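Local coordinates for putative cyclohexadienyl dehydrogenase and ADH prephenate dehydrogenase (Rhizobium meliloti, PDB 4WJI), which acts as a cyclohexadienyl dehydrogenase of tyrosine biosynthesis that binds NADP and tyrosine, probably oxidising prephenate to 4-hydroxyphenylpyruvate with loss of carbon dioxide, at the interface of chains A and B. Coordinates in Å, arbitrary orientation; residue numbers count along the deposited sequence, not the author numbering. Chains: chain A/B, Putative cyclohexadienyl dehydrogenase and ADH prephenate dehydrogenase.

Contact 1: the interface of chains A and B. Residues chain A 273, 276-277, 280; chain B 232-233, 236.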
ATOM      1  N   PHE A 273       7.309  11.890  16.447  1.00 14.45           N
ATOM      2  CA  PHE A 273       8.546  11.136  16.251  1.00 15.28           C
ATOM      3  C   PHE A 273       8.509   9.741  16.917  1.00 14.34           C
ATOM      4  O   PHE A 273       8.905   8.736  16.301  1.00 14.35           O
ATOM      5  CB  PHE A 273       9.738  11.934  16.776  1.00 14.18           C
ATOM      6  CG  PHE A 273      11.057  11.314  16.455  1.00 16.46           C
ATOM      7  CD1 PHE A 273      11.706  11.627  15.274  1.00 17.72           C
ATOM      8  CD2 PHE A 273      11.653  10.424  17.330  1.00 18.14           C
ATOM      9  CE1 PHE A 273      12.937  11.069  14.987  1.00 19.44           C
ATOM     10  CE2 PHE A 273      12.875   9.861  17.036  1.00 18.43           C
ATOM     11  CZ  PHE A 273      13.497  10.161  15.846  1.00 17.74           C
ATOM     12  N   PHE A 276       6.138   7.400  14.953  1.00 10.45           N
ATOM     13  CA  PHE A 276       6.702   7.028  13.661  1.00 11.87           C
ATOM     14  C   PHE A 276       7.926   6.117  13.799  1.00 13.55           C
ATOM     15  O   PHE A 276       8.207   5.298  12.919  1.00 16.21           O
ATOM     16  CB  PHE A 276       7.059   8.295  12.854  1.00 11.64           C
ATOM     17  CG  PHE A 276       5.894   9.222  12.588  1.00 10.84           C
ATOM     18  CD1 PHE A 276       4.562   8.832  12.772  1.00 11.05           C
ATOM     19  CD2 PHE A 276       6.140  10.528  12.147  1.00 10.79           C
ATOM     20  CE1 PHE A 276       3.530   9.702  12.518  1.00 11.77           C
ATOM     21  CE2 PHE A 276       5.110  11.391  11.876  1.00 10.89           C
ATOM     22  CZ  PHE A 276       3.801  10.999  12.072  1.00 11.87           C
ATOM     23  N   THR A 277       8.637   6.239  14.909  1.00 11.42           N
ATOM     24  CA  THR A 277       9.732   5.312  15.234  1.00 13.00           C
ATOM     25  C   THR A 277       9.209   3.912  15.561  1.00 13.08           C
ATOM     26  O   THR A 277       9.771   2.925  15.086  1.00 14.21           O
ATOM     27  CB  THR A 277      10.549   5.874  16.429  1.00 12.86           C
ATOM     28  OG1 THR A 277      11.182   7.088  15.965  1.00 15.30           O
ATOM     29  CG2 THR A 277      11.632   4.891  16.924  1.00 19.76           C
ATOM     30  N   ARG A 280       8.214   1.314  12.710  1.00 13.59           N
ATOM     31  CA  ARG A 280       9.244   0.728  11.853  1.00 12.38           C
ATOM     32  C   ARG A 280       9.549  -0.728  12.173  1.00 11.69           C
ATOM     33  O   ARG A 280       9.866  -1.493  11.324  1.00 12.79           O
ATOM     34  CB  ARG A 280      10.510   1.556  11.899  1.00 14.61           C
ATOM     35  CG  ARG A 280      10.229   2.987  11.555  1.00 17.57           C
ATOM     36  CD  ARG A 280      11.493   3.809  11.589  1.00 20.37           C
ATOM     37  NE  ARG A 280      12.097   3.851  10.296  1.00 21.54           N
ATOM     38  CZ  ARG A 280      13.264   4.366  10.020  1.00 16.59           C
ATOM     39  NH1 ARG A 280      14.054   4.828  10.957  1.00 19.80           N
ATOM     40  NH2 ARG A 280      13.637   4.383   8.786  1.00 20.82           N
TER
ATOM     41  N   PRO B 232      11.412   8.811  10.424  1.00  9.98           N
ATOM     42  CA  PRO B 232      10.540   9.548  11.346  1.00 10.08           C
ATOM     43  C   PRO B 232      10.797  11.042  11.375  1.00  9.41           C
ATOM     44  O   PRO B 232       9.879  11.796  11.602  1.00 10.25           O
ATOM     45  CB  PRO B 232      10.847   8.932  12.726  1.00 11.38           C
ATOM     46  CG  PRO B 232      11.859   7.916  12.517  1.00 19.17           C
ATOM     47  CD  PRO B 232      12.083   7.675  11.092  1.00 11.90           C
ATOM     48  N   THR B 233      12.057  11.462  11.170  1.00  9.59           N
ATOM     49  CA  THR B 233      12.365  12.892  11.132  1.00  9.42           C
ATOM     50  C   THR B 233      11.667  13.570   9.956  1.00  9.87           C
ATOM     51  O   THR B 233      11.051  14.645  10.130  1.00 10.63           O
ATOM     52  CB  THR B 233      13.876  13.154  11.092  1.00 11.09           C
ATOM     53  OG1 THR B 233      14.511  12.538  12.227  1.00 14.80           O
ATOM     54  CG2 THR B 233      14.186  14.603  11.109  1.00 13.11           C
ATOM     55  N   ARG B 236       7.808  13.591  10.780  1.00  8.39           N
ATOM     56  CA  ARG B 236       7.571  14.560  11.846  1.00  8.34           C
ATOM     57  C   ARG B 236       7.561  15.958  11.225  1.00  9.60           C
ATOM     58  O   ARG B 236       6.623  16.762  11.448  1.00  8.93           O
ATOM     59  CB  ARG B 236       8.618  14.457  12.941  1.00 10.34           C
ATOM     60  CG  ARG B 236       8.495  15.553  14.001  1.00 11.64           C
ATOM     61  CD  ARG B 236       9.766  15.713  14.789  1.00 11.76           C
ATOM     62  NE  ARG B 236      10.803  16.273  13.970  1.00 13.71           N
ATOM     63  CZ  ARG B 236      12.084  16.317  14.286  1.00 16.26           C
ATOM     64  NH1 ARG B 236      12.514  15.758  15.407  1.00 21.91           N
ATOM     65  NH2 ARG B 236      12.940  16.922  13.468  1.00 18.53           N
TER

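Contact 2: the interface of chains A and B. Residues chain A 207-208, 212, 216; chain B 175, 179, 183.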
ATOM      1  N   THR A 207     -11.392  21.364  -4.903  1.00 37.02           N
ATOM      2  CA  THR A 207     -10.161  22.176  -5.041  1.00 36.21           C
ATOM      3  C   THR A 207      -8.973  21.401  -5.651  1.00 35.68           C
ATOM      4  O   THR A 207      -8.098  21.974  -6.327  1.00 35.52           O
ATOM      5  CB  THR A 207      -9.700  22.719  -3.673  1.00 41.36           C
ATOM      6  N   VAL A 208      -8.912  20.108  -5.375  1.00 23.03           N
ATOM      7  CA  VAL A 208      -7.876  19.268  -5.941  1.00 19.61           C
ATOM      8  C   VAL A 208      -8.607  18.438  -6.976  1.00 21.10           C
ATOM      9  O   VAL A 208      -9.603  17.779  -6.639  1.00 27.19           O
ATOM     10  CB  VAL A 208      -7.239  18.387  -4.840  1.00 21.02           C
ATOM     11  CG1 VAL A 208      -6.248  17.398  -5.425  1.00 21.38           C
ATOM     12  CG2 VAL A 208      -6.603  19.285  -3.772  1.00 23.70           C
ATOM     13  N   GLU A 212      -5.030  15.838 -10.867  1.00 16.91           N
ATOM     14  CA  GLU A 212      -3.935  15.996  -9.901  1.00 15.99           C
ATOM     15  C   GLU A 212      -3.718  14.744  -9.033  1.00 14.63           C
ATOM     16  O   GLU A 212      -2.604  14.298  -8.814  1.00 14.01           O
ATOM     17  CB  GLU A 212      -4.186  17.233  -9.023  1.00 16.33           C
ATOM     18  CG  GLU A 212      -3.971  18.530  -9.801  1.00 18.56           C
ATOM     19  CD  GLU A 212      -4.405  19.806  -9.084  1.00 21.73           C
ATOM     20  OE1 GLU A 212      -5.433  19.820  -8.354  1.00 23.50           O
ATOM     21  OE2 GLU A 212      -3.718  20.826  -9.282  1.00 26.66           O
ATOM     22  N   TYR A 216      -0.054  12.696  -9.331  1.00  9.82           N
ATOM     23  CA  TYR A 216       0.884  12.776  -8.229  1.00 10.70           C
ATOM     24  C   TYR A 216       0.734  11.626  -7.254  1.00 10.21           C
ATOM     25  O   TYR A 216       1.288  11.653  -6.122  1.00 11.20           O
ATOM     26  CB  TYR A 216       0.744  14.125  -7.520  1.00 10.15           C
ATOM     27  CG  TYR A 216       0.836  15.344  -8.471  1.00 10.21           C
ATOM     28  CD1 TYR A 216       1.804  15.453  -9.465  1.00 12.26           C
ATOM     29  CD2 TYR A 216      -0.109  16.361  -8.389  1.00 12.36           C
ATOM     30  CE1 TYR A 216       1.834  16.556 -10.311  1.00 14.81           C
ATOM     31  CE2 TYR A 216      -0.062  17.452  -9.221  1.00 14.76           C
ATOM     32  CZ  TYR A 216       0.879  17.527 -10.189  1.00 15.17           C
ATOM     33  OH  TYR A 216       0.891  18.641 -11.012  1.00 17.76           O
TER
HETATM   34  N   MSE B 175       3.096  25.274  -9.967  1.00 14.84           N
HETATM   35  CA  MSE B 175       1.917  25.719  -9.245  1.00 15.56           C
HETATM   36  C   MSE B 175       2.256  26.620  -8.098  1.00 16.23           C
HETATM   37  O   MSE B 175       3.383  26.747  -7.708  1.00 16.58           O
HETATM   38  CB  MSE B 175       0.986  24.586  -8.792  1.00 19.98           C
HETATM   39  CG  MSE B 175       1.654  23.727  -7.741  1.00 18.23           C
HETATM   40 SE   MSE B 175       0.620  22.054  -7.391  1.00 19.38          SE
HETATM   41  CE  MSE B 175       0.849  21.176  -9.100  1.00 22.81           C
ATOM     42  N   HIS B 179      -1.437  25.877  -3.152  1.00 12.59           N
ATOM     43  CA  HIS B 179      -2.121  24.798  -3.870  1.00 12.31           C
ATOM     44  C   HIS B 179      -1.329  23.499  -3.794  1.00 10.91           C
ATOM     45  O   HIS B 179      -1.899  22.419  -3.549  1.00 12.36           O
ATOM     46  CB  HIS B 179      -2.420  25.180  -5.300  1.00 15.41           C
ATOM     47  CG  HIS B 179      -3.242  24.180  -6.043  1.00 17.18           C
ATOM     48  ND1 HIS B 179      -4.524  23.845  -5.679  1.00 18.74           N
ATOM     49  CD2 HIS B 179      -2.942  23.409  -7.110  1.00 18.55           C
ATOM     50  CE1 HIS B 179      -4.986  22.922  -6.503  1.00 21.85           C
ATOM     51  NE2 HIS B 179      -4.044  22.644  -7.383  1.00 19.96           N
ATOM     52  N   VAL B 183      -2.780  19.871  -2.394  1.00 10.19           N
ATOM     53  CA  VAL B 183      -2.697  18.672  -3.229  1.00 10.42           C
ATOM     54  C   VAL B 183      -1.883  17.584  -2.502  1.00  9.72           C
ATOM     55  O   VAL B 183      -2.312  16.412  -2.379  1.00 10.53           O
ATOM     56  CB  VAL B 183      -2.095  18.976  -4.608  1.00 11.66           C
ATOM     57  CG1 VAL B 183      -1.876  17.696  -5.411  1.00 14.35           C
ATOM     58  CG2 VAL B 183      -3.010  19.903  -5.427  1.00 14.74           C
TER

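Contact 1: the interface of chains A and B
The ring of A:Phe273 turns its edge to B:Thr233, whose hydroxyl OG1 lies in the ring plane 3.5 Å from CE1. CB of B:Pro232 sits to one side of that plane, by the CD1-CE1 rim and 3.7 Å from CE1. A:Phe276 also presents an edge: the backbone O of B:Pro232 and N of B:Arg236 lie in its plane, with N 3.6 Å from CE2. Phenylalanine suits both places, its thin edge fitting against hydroxyl and backbone atoms. The third flat group, the guanidinium of A:Arg280, lays one face over CD of B:Pro232, toward the rim of the group, with NH1 3.5 Å from that carbon; being flat, it can pack on the proline ring.

This is a helix-to-helix patch of the dimer interface in the prephenate/arogenate dehydrogenase family. Proline suits the start of helix 232-241, where its missing N-H costs no helical bond, and its compact ring lies against the end of helix 269-278 and the first residue of helix 280-289. With CG anti to the backbone N (chi1 -172°), A:Phe273 swings toward one side of this ring, whereas CB of A:Phe276 lies 3.8 Å from CB of B:Pro232.

Threonine at A:Thr277 can bond back to a carbonyl one helical turn earlier: OG1 donates a 2.8 Å hydrogen bond to O of A:Phe273, approaching 38° above the carbonyl plane. The same OG1 lies 3.6 Å from CG of B:Pro232.

Contact 2: the interface of chains A and B
B:Val183 forms the apolar centre, reaching into chain A with both of its methyl branches. CG1, held anti to the backbone N (chi1 174°), touches CD2 of the A:Tyr216 ring at 3.7 Å, and CG2 points toward A:Glu212, lying 3.9 Å from its carboxylate carbon CD. On the far side, CG2 of A:Val208 packs 4.0 Å from CA of B:Val183, the two valines crossing at a slant. Branched, short side chains suit this place because they fill the space near the helix backbone and let the chains come close.

Beside the valine, B:Met175, modelled as selenomethionine, meets A:Tyr216 from the opposite direction, its terminal methyl CE lying 3.8 Å from CZ. The flexible selenoether chain bends at chi3 to bring that methyl to the phenol end of the ring; the tyrosine is long enough to touch both valine and methionine.

At the polar rim, A:Glu212 and B:His179 come from opposite directions. The glutamate, extended beyond CG, carries its carboxylate across to the imidazole, whose ring offers an N-H at its far end. NE2 donates a 2.6 Å hydrogen bond to OE2, fairly straight at 161° and with OE2 almost in the ring plane. NE2 meets OE2 on its syn side, somewhat out of the carboxylate plane, and the two planes are turned 32° apart. CG2 of B:Val183, one turn further on, sits over one imidazole face near its rim and probably helps to limit its rotation. The carboxylate may favour a positively charged imidazole. Putting an alanine at A:Glu212 would remove the acceptor, probably leaving NE2 of B:His179 without this mate and opening a gap beside CG2 of B:Val183.

In the fold, B:His179 and B:Val183 belong to the long helix 177-203 with B:Met175 in the loop just before it, and they receive the short helix 210-215 and its flanking loops from chain A.

Contact 1 and contact 2 lie about 26 Å apart, measured between the centres of their C-alpha atoms, and share neither residues nor secondary-structure elements. Contact 1 joins helices 269-278 and 280-289 of chain A to helix 232-241 of chain B, whereas contact 2 brings helix 210-215 of chain A against helix 177-203 of chain B. Each has a twin with the chains exchanged, because the interface is two-fold symmetric. Widely separated points of attachment would be expected to limit rocking of one subunit on the other. Both draw largely on the helical region that this family uses for dimerisation.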